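Local coordinates for transcriptional activator of comK gene (PDB 2HQB), which probably acts as an activator of the competence gene comK, and belongs to a family of lipoproteins related to ABC-transporter substrate-binding proteins, at residues Ser225-Val230 and Val259-Glu264; His106-Ala111 and Tyr252-Asp257. One frame throughout, in Å; residues are numbered along the deposited sequence.

Overall arrangement
Both contacts lie where the chain passes between the two alpha/beta lobes of a fold consistent with a type I periplasmic binding protein. Contact 1 closes the edge of one lobe's sheet by antiparallel pairing and is buried; contact 2 ends the other lobe's parallel sheet and is only partly buried, with Tyr-252 exposed. Their centres are about 10 Å apart, and the chain links them directly, strand 249-253 of contact 2 leading into strand 260-262 of contact 1. Phe-107 of contact 2 packs on Gln-228, Val-259 and Val-260. Contact 1 relies on backbone bonds and a histidine-serine pair, contact 2 on stacked rings, two backbone bonds and the carboxylates of Glu-108 and Asp-254.

Contact 1: Ser225-Val230 and Val259-Glu264; sequences STVQHV and VVSLGE
Val-227 O is approached by two groups of the opposing strand: Ser-261 N gives it a nearly straight hydrogen bond of 2.9 Å, and Val-260 CA turns its hydrogen to the same oxygen at 3.4 Å. The return bond from Val-227 N to Ser-261 O is weak. Toward one end Gly-263 N bonds to Ser-225 O at 2.6 Å, lying in the carbonyl plane on a lone pair. Toward the other, His-229 N reaches Val-259 O at 2.9 Å from above the carbonyl plane. Val-227 and Ser-261 thus form a hydrogen-bonded pair of an antiparallel ladder, between the non-hydrogen-bonded pairs Thr-226/Leu-262 and Gln-228/Val-260. Strand 260-262 runs along the edge of a sheet that is otherwise parallel, and strand 222-228 leads from it straight into helix 230-240, with His-229 at the N-cap position; such passages join the two lobes in type I periplasmic binding proteins. On the face bearing Val-227 and Ser-261, His-229 NE2 and Ser-261 OG share a hydrogen bond of 2.7 Å. His-229 CG lies anti to the carbonyl carbon, beside its own backbone N (chi1 -52°); the ring's edge faces Val-259 C and Val-260 N, while Val-227 CG1 lies over one face, offset toward the rim. The serine bond and this methyl together should limit rotation of the ring. Val-227 CG2 rests against Gly-263 N at 3.9 Å. On the other face Leu-262 CD2 comes within 4.4 Å of Thr-226 CG2, while Thr-226 OG1 is satisfied by Tyr-186 OH and Gly-209 O. Phe-107 and Met-112 pack against Gln-228 and Val-260 on that side.

Contact 2: His106-Ala111 and Tyr252-Asp257; sequences HFEGYA and YYDFQD
The rings of His-106 and Tyr-252 form an offset stack, centroids 4.4 Å apart and planes only 9° from parallel. Tyr-252 OH lies over the centre of the imidazole, while His-106 CD2 sits over the phenol face toward its rim. His-106 CB also touches the phenol, at Tyr-252 CE2 (3.4 Å), and His-106 NE2 is hydrogen-bonded to Ser-104 OG. An alanine here would keep that CB contact but lose the imidazole, and would probably leave the Tyr-252 ring without its stacking partner and Ser-104 OG without this mate. The Tyr-253 ring, on the other face of the sheet, has His-106 O at its edge, in plane. Phe-255 presents its edge to Ala-111, Phe-255 CD1 lying 3.6 Å from Ala-111 CB, and meets Phe-115 edge-to-face. Between the two faces, strands 102-107 and 249-253 run parallel as the last two of a Rossmann-like sheet: Tyr-253 N bonds to His-106 O at 2.8 Å, and Glu-108 N to Tyr-253 O at 2.6 Å, both nearly along the C=O axis. Past these bonds the chains diverge, one into helix 110-122 and the other through Asp-254 toward strand 260-262, so both leave this sheet for the other lobe. Glu-108 bends at chi2 (58°), which sets CD; Glu-108 OE1 lies near Tyr-252 CB and CD2, 3.3 Å from the latter, the carboxylate turned 29° from the ring plane. Asp-254 OD2 stands 5.3 Å from Glu-108 OE1, like charges not in contact that may slightly raise each other's proton affinity, and is hydrogen-bonded to Tyr-284 OH.

Contact 1: Ser225-Val230 and Val259-Glu264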
ATOM      1  N   SER A 225       9.135   6.666  -4.255  1.00 51.58           N
ATOM      2  CA  SER A 225       7.953   6.267  -3.537  1.00 45.04           C
ATOM      3  C   SER A 225       7.850   4.749  -3.482  1.00 44.78           C
ATOM      4  O   SER A 225       8.184   4.068  -4.455  1.00 46.23           O
ATOM      5  CB  SER A 225       6.740   6.871  -4.248  1.00 41.07           C
ATOM      6  OG  SER A 225       7.159   7.952  -5.069  1.00 53.08           O
ATOM      7  N   THR A 226       7.423   4.224  -2.333  1.00 40.68           N
ATOM      8  CA  THR A 226       7.216   2.787  -2.175  1.00 42.68           C
ATOM      9  C   THR A 226       5.750   2.540  -2.622  1.00 44.63           C
ATOM     10  O   THR A 226       4.818   2.618  -1.851  1.00 47.92           O
ATOM     11  CB  THR A 226       7.505   2.309  -0.680  1.00 47.33           C
ATOM     12  OG1 THR A 226       6.682   3.002   0.269  1.00 49.08           O
ATOM     13  CG2 THR A 226       8.959   2.581  -0.321  1.00 45.08           C
ATOM     14  N   VAL A 227       5.571   2.243  -3.899  1.00 47.01           N
ATOM     15  CA  VAL A 227       4.249   2.063  -4.483  1.00 48.18           C
ATOM     16  C   VAL A 227       3.578   0.684  -4.405  1.00 48.33           C
ATOM     17  O   VAL A 227       4.212  -0.340  -4.645  1.00 44.71           O
ATOM     18  CB  VAL A 227       4.311   2.477  -5.957  1.00 48.39           C
ATOM     19  CG1 VAL A 227       2.924   2.546  -6.557  1.00 49.60           C
ATOM     20  CG2 VAL A 227       5.028   3.798  -6.068  1.00 42.65           C
ATOM     21  N   GLN A 228       2.285   0.682  -4.063  1.00 45.72           N
ATOM     22  CA  GLN A 228       1.495  -0.541  -4.005  1.00 44.12           C
ATOM     23  C   GLN A 228       0.353  -0.327  -4.999  1.00 49.21           C
ATOM     24  O   GLN A 228      -0.470   0.564  -4.820  1.00 48.95           O
ATOM     25  CB  GLN A 228       0.970  -0.777  -2.592  1.00 39.43           C
ATOM     26  CG  GLN A 228       2.103  -0.977  -1.595  1.00 49.17           C
ATOM     27  CD  GLN A 228       1.629  -1.429  -0.229  1.00 51.70           C
ATOM     28  OE1 GLN A 228       0.615  -0.959   0.264  1.00 54.88           O
ATOM     29  NE2 GLN A 228       2.370  -2.339   0.393  1.00 48.78           N
ATOM     30  N   HIS A 229       0.300  -1.141  -6.053  1.00 49.06           N
ATOM     31  CA  HIS A 229      -0.717  -0.946  -7.079  1.00 48.67           C
ATOM     32  C   HIS A 229      -2.029  -1.618  -6.842  1.00 51.26           C
ATOM     33  O   HIS A 229      -2.315  -2.665  -7.428  1.00 55.65           O
ATOM     34  CB  HIS A 229      -0.172  -1.368  -8.437  1.00 52.28           C
ATOM     35  CG  HIS A 229       1.141  -0.731  -8.769  1.00 55.84           C
ATOM     36  ND1 HIS A 229       1.241   0.528  -9.322  1.00 63.05           N
ATOM     37  CD2 HIS A 229       2.411  -1.151  -8.562  1.00 52.73           C
ATOM     38  CE1 HIS A 229       2.516   0.855  -9.445  1.00 53.44           C
ATOM     39  NE2 HIS A 229       3.245  -0.146  -8.991  1.00 60.64           N
ATOM     40  N   VAL A 230      -2.835  -0.987  -5.995  1.00 49.67           N
ATOM     41  CA  VAL A 230      -4.163  -1.471  -5.648  1.00 47.00           C
ATOM     42  C   VAL A 230      -5.069  -1.565  -6.873  1.00 46.66           C
ATOM     43  O   VAL A 230      -5.794  -2.548  -7.039  1.00 44.21           O
ATOM     44  CB  VAL A 230      -4.829  -0.537  -4.625  1.00 44.12           C
ATOM     45  CG1 VAL A 230      -6.193  -1.053  -4.280  1.00 46.31           C
ATOM     46  CG2 VAL A 230      -3.975  -0.448  -3.358  1.00 41.84           C
ATOM     47  N   VAL A 259       2.809  -5.949  -8.530  1.00 61.71           N
ATOM     48  CA  VAL A 259       1.902  -4.947  -8.044  1.00 55.98           C
ATOM     49  C   VAL A 259       2.523  -4.179  -6.900  1.00 60.44           C
ATOM     50  O   VAL A 259       1.823  -3.587  -6.058  1.00 64.03           O
ATOM     51  CB  VAL A 259       0.583  -5.584  -7.631  1.00 46.29           C
ATOM     52  CG1 VAL A 259      -0.049  -6.221  -8.817  1.00 43.69           C
ATOM     53  CG2 VAL A 259       0.814  -6.600  -6.557  1.00 42.89           C
ATOM     54  N   VAL A 260       3.850  -4.211  -6.870  1.00 55.71           N
ATOM     55  CA  VAL A 260       4.612  -3.472  -5.871  1.00 52.87           C
ATOM     56  C   VAL A 260       5.848  -2.977  -6.572  1.00 58.51           C
ATOM     57  O   VAL A 260       6.499  -3.729  -7.301  1.00 65.03           O
ATOM     58  CB  VAL A 260       5.057  -4.326  -4.704  1.00 41.50           C
ATOM     59  CG1 VAL A 260       6.066  -3.565  -3.879  1.00 43.03           C
ATOM     60  CG2 VAL A 260       3.870  -4.677  -3.846  1.00 41.67           C
ATOM     61  N   SER A 261       6.183  -1.715  -6.349  1.00 57.76           N
ATOM     62  CA  SER A 261       7.344  -1.143  -7.000  1.00 55.24           C
ATOM     63  C   SER A 261       7.931   0.086  -6.301  1.00 53.54           C
ATOM     64  O   SER A 261       7.635   0.369  -5.134  1.00 54.40           O
ATOM     65  CB  SER A 261       6.939  -0.761  -8.413  1.00 53.48           C
ATOM     66  OG  SER A 261       5.847   0.135  -8.364  1.00 49.46           O
ATOM     67  N   LEU A 262       8.784   0.797  -7.034  1.00 50.22           N
ATOM     68  CA  LEU A 262       9.373   2.029  -6.553  1.00 51.09           C
ATOM     69  C   LEU A 262       8.888   3.096  -7.520  1.00 56.54           C
ATOM     70  O   LEU A 262       8.651   2.807  -8.691  1.00 53.20           O
ATOM     71  CB  LEU A 262      10.899   1.980  -6.579  1.00 50.21           C
ATOM     72  CG  LEU A 262      11.625   1.317  -5.420  1.00 45.37           C
ATOM     73  CD1 LEU A 262      13.018   1.862  -5.397  1.00 55.01           C
ATOM     74  CD2 LEU A 262      10.970   1.631  -4.114  1.00 57.83           C
ATOM     75  N   GLY A 263       8.744   4.322  -7.023  1.00 61.66           N
ATOM     76  CA  GLY A 263       8.276   5.411  -7.855  1.00 64.29           C
ATOM     77  C   GLY A 263       9.371   6.059  -8.677  1.00 68.32           C
ATOM     78  O   GLY A 263      10.561   5.847  -8.413  1.00 68.10           O
ATOM     79  N   GLU A 264       8.978   6.870  -9.656  1.00 68.74           N
ATOM     80  CA  GLU A 264       9.963   7.502 -10.499  1.00 72.20           C
ATOM     81  C   GLU A 264      10.918   8.251  -9.621  1.00 71.36           C
ATOM     82  O   GLU A 264      10.506   9.066  -8.793  1.00 73.60           O
ATOM     83  CB  GLU A 264       9.313   8.438 -11.520  1.00 80.50           C
ATOM     84  CG  GLU A 264       8.867   9.789 -11.010  1.00 88.24           C
ATOM     85  CD  GLU A 264       8.422  10.706 -12.148  1.00 93.97           C
ATOM     86  OE1 GLU A 264       7.510  10.314 -12.917  1.00 98.22           O
ATOM     87  OE2 GLU A 264       8.984  11.819 -12.273  1.00 90.82           O
TER

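Contact 2: His106-Ala111 and Tyr252-Asp257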
ATOM      1  N   HIS A 106      -3.179  -9.205   0.373  1.00 47.30           N
ATOM      2  CA  HIS A 106      -2.190  -8.526   1.212  1.00 49.36           C
ATOM      3  C   HIS A 106      -0.970  -8.070   0.407  1.00 53.10           C
ATOM      4  O   HIS A 106      -0.481  -8.782  -0.473  1.00 57.04           O
ATOM      5  CB  HIS A 106      -1.697  -9.452   2.302  1.00 49.77           C
ATOM      6  CG  HIS A 106      -2.788 -10.039   3.126  1.00 50.75           C
ATOM      7  ND1 HIS A 106      -3.167  -9.508   4.339  1.00 52.71           N
ATOM      8  CD2 HIS A 106      -3.561 -11.132   2.929  1.00 50.56           C
ATOM      9  CE1 HIS A 106      -4.124 -10.255   4.857  1.00 55.31           C
ATOM     10  NE2 HIS A 106      -4.381 -11.248   4.023  1.00 51.07           N
ATOM     11  N   PHE A 107      -0.487  -6.869   0.695  1.00 52.59           N
ATOM     12  CA  PHE A 107       0.695  -6.373   0.022  1.00 45.65           C
ATOM     13  C   PHE A 107       1.855  -6.652   0.940  1.00 47.72           C
ATOM     14  O   PHE A 107       1.774  -6.478   2.162  1.00 42.25           O
ATOM     15  CB  PHE A 107       0.614  -4.885  -0.253  1.00 34.62           C
ATOM     16  CG  PHE A 107      -0.147  -4.559  -1.480  1.00 36.44           C
ATOM     17  CD1 PHE A 107      -1.476  -4.171  -1.408  1.00 50.11           C
ATOM     18  CD2 PHE A 107       0.450  -4.659  -2.715  1.00 36.07           C
ATOM     19  CE1 PHE A 107      -2.210  -3.878  -2.569  1.00 57.35           C
ATOM     20  CE2 PHE A 107      -0.261  -4.373  -3.883  1.00 52.51           C
ATOM     21  CZ  PHE A 107      -1.600  -3.979  -3.810  1.00 52.03           C
ATOM     22  N   GLU A 108       2.934  -7.117   0.328  1.00 52.79           N
ATOM     23  CA  GLU A 108       4.131  -7.451   1.054  1.00 54.41           C
ATOM     24  C   GLU A 108       4.880  -6.145   1.284  1.00 50.65           C
ATOM     25  O   GLU A 108       5.208  -5.444   0.334  1.00 50.43           O
ATOM     26  CB  GLU A 108       4.932  -8.457   0.231  1.00 63.33           C
ATOM     27  CG  GLU A 108       5.591  -9.529   1.078  1.00 80.22           C
ATOM     28  CD  GLU A 108       4.595 -10.315   1.910  1.00 80.78           C
ATOM     29  OE1 GLU A 108       3.765 -11.027   1.309  1.00 87.08           O
ATOM     30  OE2 GLU A 108       4.641 -10.222   3.157  1.00 85.26           O
ATOM     31  N   GLY A 109       5.142  -5.818   2.547  1.00 50.15           N
ATOM     32  CA  GLY A 109       5.798  -4.556   2.860  1.00 51.87           C
ATOM     33  C   GLY A 109       7.303  -4.415   3.067  1.00 51.78           C
ATOM     34  O   GLY A 109       7.873  -3.392   2.694  1.00 48.31           O
ATOM     35  N   TYR A 110       7.950  -5.409   3.670  1.00 55.97           N
ATOM     36  CA  TYR A 110       9.392  -5.338   3.920  1.00 55.45           C
ATOM     37  C   TYR A 110      10.232  -4.933   2.700  1.00 57.76           C
ATOM     38  O   TYR A 110      10.978  -3.956   2.764  1.00 56.59           O
ATOM     39  CB  TYR A 110       9.887  -6.676   4.451  1.00 52.40           C
ATOM     40  CG  TYR A 110      11.336  -6.680   4.892  1.00 55.45           C
ATOM     41  CD1 TYR A 110      11.717  -6.249   6.175  1.00 55.18           C
ATOM     42  CD2 TYR A 110      12.336  -7.092   4.014  1.00 55.69           C
ATOM     43  CE1 TYR A 110      13.070  -6.229   6.556  1.00 54.96           C
ATOM     44  CE2 TYR A 110      13.678  -7.073   4.380  1.00 51.38           C
ATOM     45  CZ  TYR A 110      14.039  -6.639   5.633  1.00 55.01           C
ATOM     46  OH  TYR A 110      15.373  -6.551   5.901  1.00 48.18           O
ATOM     47  N   ALA A 111      10.112  -5.671   1.595  1.00 59.20           N
ATOM     48  CA  ALA A 111      10.884  -5.367   0.384  1.00 59.16           C
ATOM     49  C   ALA A 111      10.894  -3.903   0.010  1.00 61.29           C
ATOM     50  O   ALA A 111      11.926  -3.232   0.073  1.00 61.81           O
ATOM     51  CB  ALA A 111      10.362  -6.161  -0.792  1.00 62.62           C
ATOM     52  N   TYR A 252      -0.723 -13.310  -0.884  1.00 50.96           N
ATOM     53  CA  TYR A 252       0.255 -12.246  -0.632  1.00 48.73           C
ATOM     54  C   TYR A 252       0.966 -11.768  -1.877  1.00 48.82           C
ATOM     55  O   TYR A 252       1.466 -12.583  -2.639  1.00 51.05           O
ATOM     56  CB  TYR A 252       1.276 -12.710   0.391  1.00 43.37           C
ATOM     57  CG  TYR A 252       0.689 -12.780   1.767  1.00 46.52           C
ATOM     58  CD1 TYR A 252      -0.123 -13.863   2.152  1.00 47.53           C
ATOM     59  CD2 TYR A 252       0.856 -11.715   2.661  1.00 46.33           C
ATOM     60  CE1 TYR A 252      -0.766 -13.877   3.406  1.00 52.97           C
ATOM     61  CE2 TYR A 252       0.224 -11.713   3.908  1.00 50.16           C
ATOM     62  CZ  TYR A 252      -0.592 -12.791   4.280  1.00 55.27           C
ATOM     63  OH  TYR A 252      -1.250 -12.747   5.504  1.00 61.33           O
ATOM     64  N   TYR A 253       1.026 -10.446  -2.075  1.00 48.10           N
ATOM     65  CA  TYR A 253       1.659  -9.874  -3.264  1.00 46.68           C
ATOM     66  C   TYR A 253       2.850  -8.979  -2.958  1.00 47.76           C
ATOM     67  O   TYR A 253       2.852  -8.265  -1.957  1.00 47.86           O
ATOM     68  CB  TYR A 253       0.607  -9.124  -4.064  1.00 44.93           C
ATOM     69  CG  TYR A 253      -0.576  -9.998  -4.403  1.00 37.08           C
ATOM     70  CD1 TYR A 253      -1.477 -10.408  -3.424  1.00 46.93           C
ATOM     71  CD2 TYR A 253      -0.782 -10.430  -5.692  1.00 40.31           C
ATOM     72  CE1 TYR A 253      -2.552 -11.230  -3.739  1.00 48.14           C
ATOM     73  CE2 TYR A 253      -1.847 -11.242  -6.016  1.00 47.63           C
ATOM     74  CZ  TYR A 253      -2.728 -11.642  -5.043  1.00 48.12           C
ATOM     75  OH  TYR A 253      -3.762 -12.474  -5.402  1.00 58.06           O
ATOM     76  N   ASP A 254       3.860  -9.013  -3.825  1.00 47.00           N
ATOM     77  CA  ASP A 254       5.085  -8.238  -3.596  1.00 50.98           C
ATOM     78  C   ASP A 254       5.698  -7.851  -4.923  1.00 55.42           C
ATOM     79  O   ASP A 254       5.016  -7.881  -5.946  1.00 58.84           O
ATOM     80  CB  ASP A 254       6.082  -9.095  -2.815  1.00 54.93           C
ATOM     81  CG  ASP A 254       7.116  -8.285  -2.081  1.00 56.45           C
ATOM     82  OD1 ASP A 254       7.231  -7.075  -2.351  1.00 64.22           O
ATOM     83  OD2 ASP A 254       7.825  -8.875  -1.235  1.00 56.48           O
ATOM     84  N   PHE A 255       6.983  -7.495  -4.921  1.00 58.40           N
ATOM     85  CA  PHE A 255       7.661  -7.103  -6.170  1.00 59.77           C
ATOM     86  C   PHE A 255       7.610  -8.161  -7.264  1.00 63.49           C
ATOM     87  O   PHE A 255       7.552  -7.843  -8.442  1.00 60.99           O
ATOM     88  CB  PHE A 255       9.117  -6.773  -5.915  1.00 47.61           C
ATOM     89  CG  PHE A 255       9.364  -5.347  -5.497  1.00 46.83           C
ATOM     90  CD1 PHE A 255       9.520  -5.017  -4.153  1.00 40.59           C
ATOM     91  CD2 PHE A 255       9.572  -4.358  -6.452  1.00 44.61           C
ATOM     92  CE1 PHE A 255       9.897  -3.731  -3.770  1.00 29.40           C
ATOM     93  CE2 PHE A 255       9.948  -3.069  -6.069  1.00 48.24           C
ATOM     94  CZ  PHE A 255      10.115  -2.759  -4.727  1.00 34.50           C
ATOM     95  N   GLN A 256       7.638  -9.423  -6.859  1.00 70.36           N
ATOM     96  CA  GLN A 256       7.604 -10.536  -7.799  1.00 68.61           C
ATOM     97  C   GLN A 256       6.253 -10.659  -8.514  1.00 69.68           C
ATOM     98  O   GLN A 256       6.196 -11.074  -9.661  1.00 73.30           O
ATOM     99  CB  GLN A 256       7.916 -11.836  -7.058  1.00 63.84           C
ATOM    100  CG  GLN A 256       8.894 -11.681  -5.884  1.00 74.04           C
ATOM    101  CD  GLN A 256       8.208 -11.827  -4.527  1.00 80.63           C
ATOM    102  OE1 GLN A 256       7.368 -12.706  -4.347  1.00 87.19           O
ATOM    103  NE2 GLN A 256       8.571 -10.978  -3.569  1.00 85.57           N
ATOM    104  N   ASP A 257       5.163 -10.290  -7.851  1.00 67.61           N
ATOM    105  CA  ASP A 257       3.846 -10.399  -8.466  1.00 60.55           C
ATOM    106  C   ASP A 257       3.519  -9.210  -9.356  1.00 58.45           C
ATOM    107  O   ASP A 257       2.485  -9.199 -10.010  1.00 60.87           O
ATOM    108  CB  ASP A 257       2.769 -10.564  -7.397  1.00 62.65           C
ATOM    109  CG  ASP A 257       3.150 -11.587  -6.321  1.00 78.68           C
ATOM    110  OD1 ASP A 257       2.247 -12.035  -5.580  1.00 84.12           O
ATOM    111  OD2 ASP A 257       4.346 -11.937  -6.199  1.00 79.99           O
TER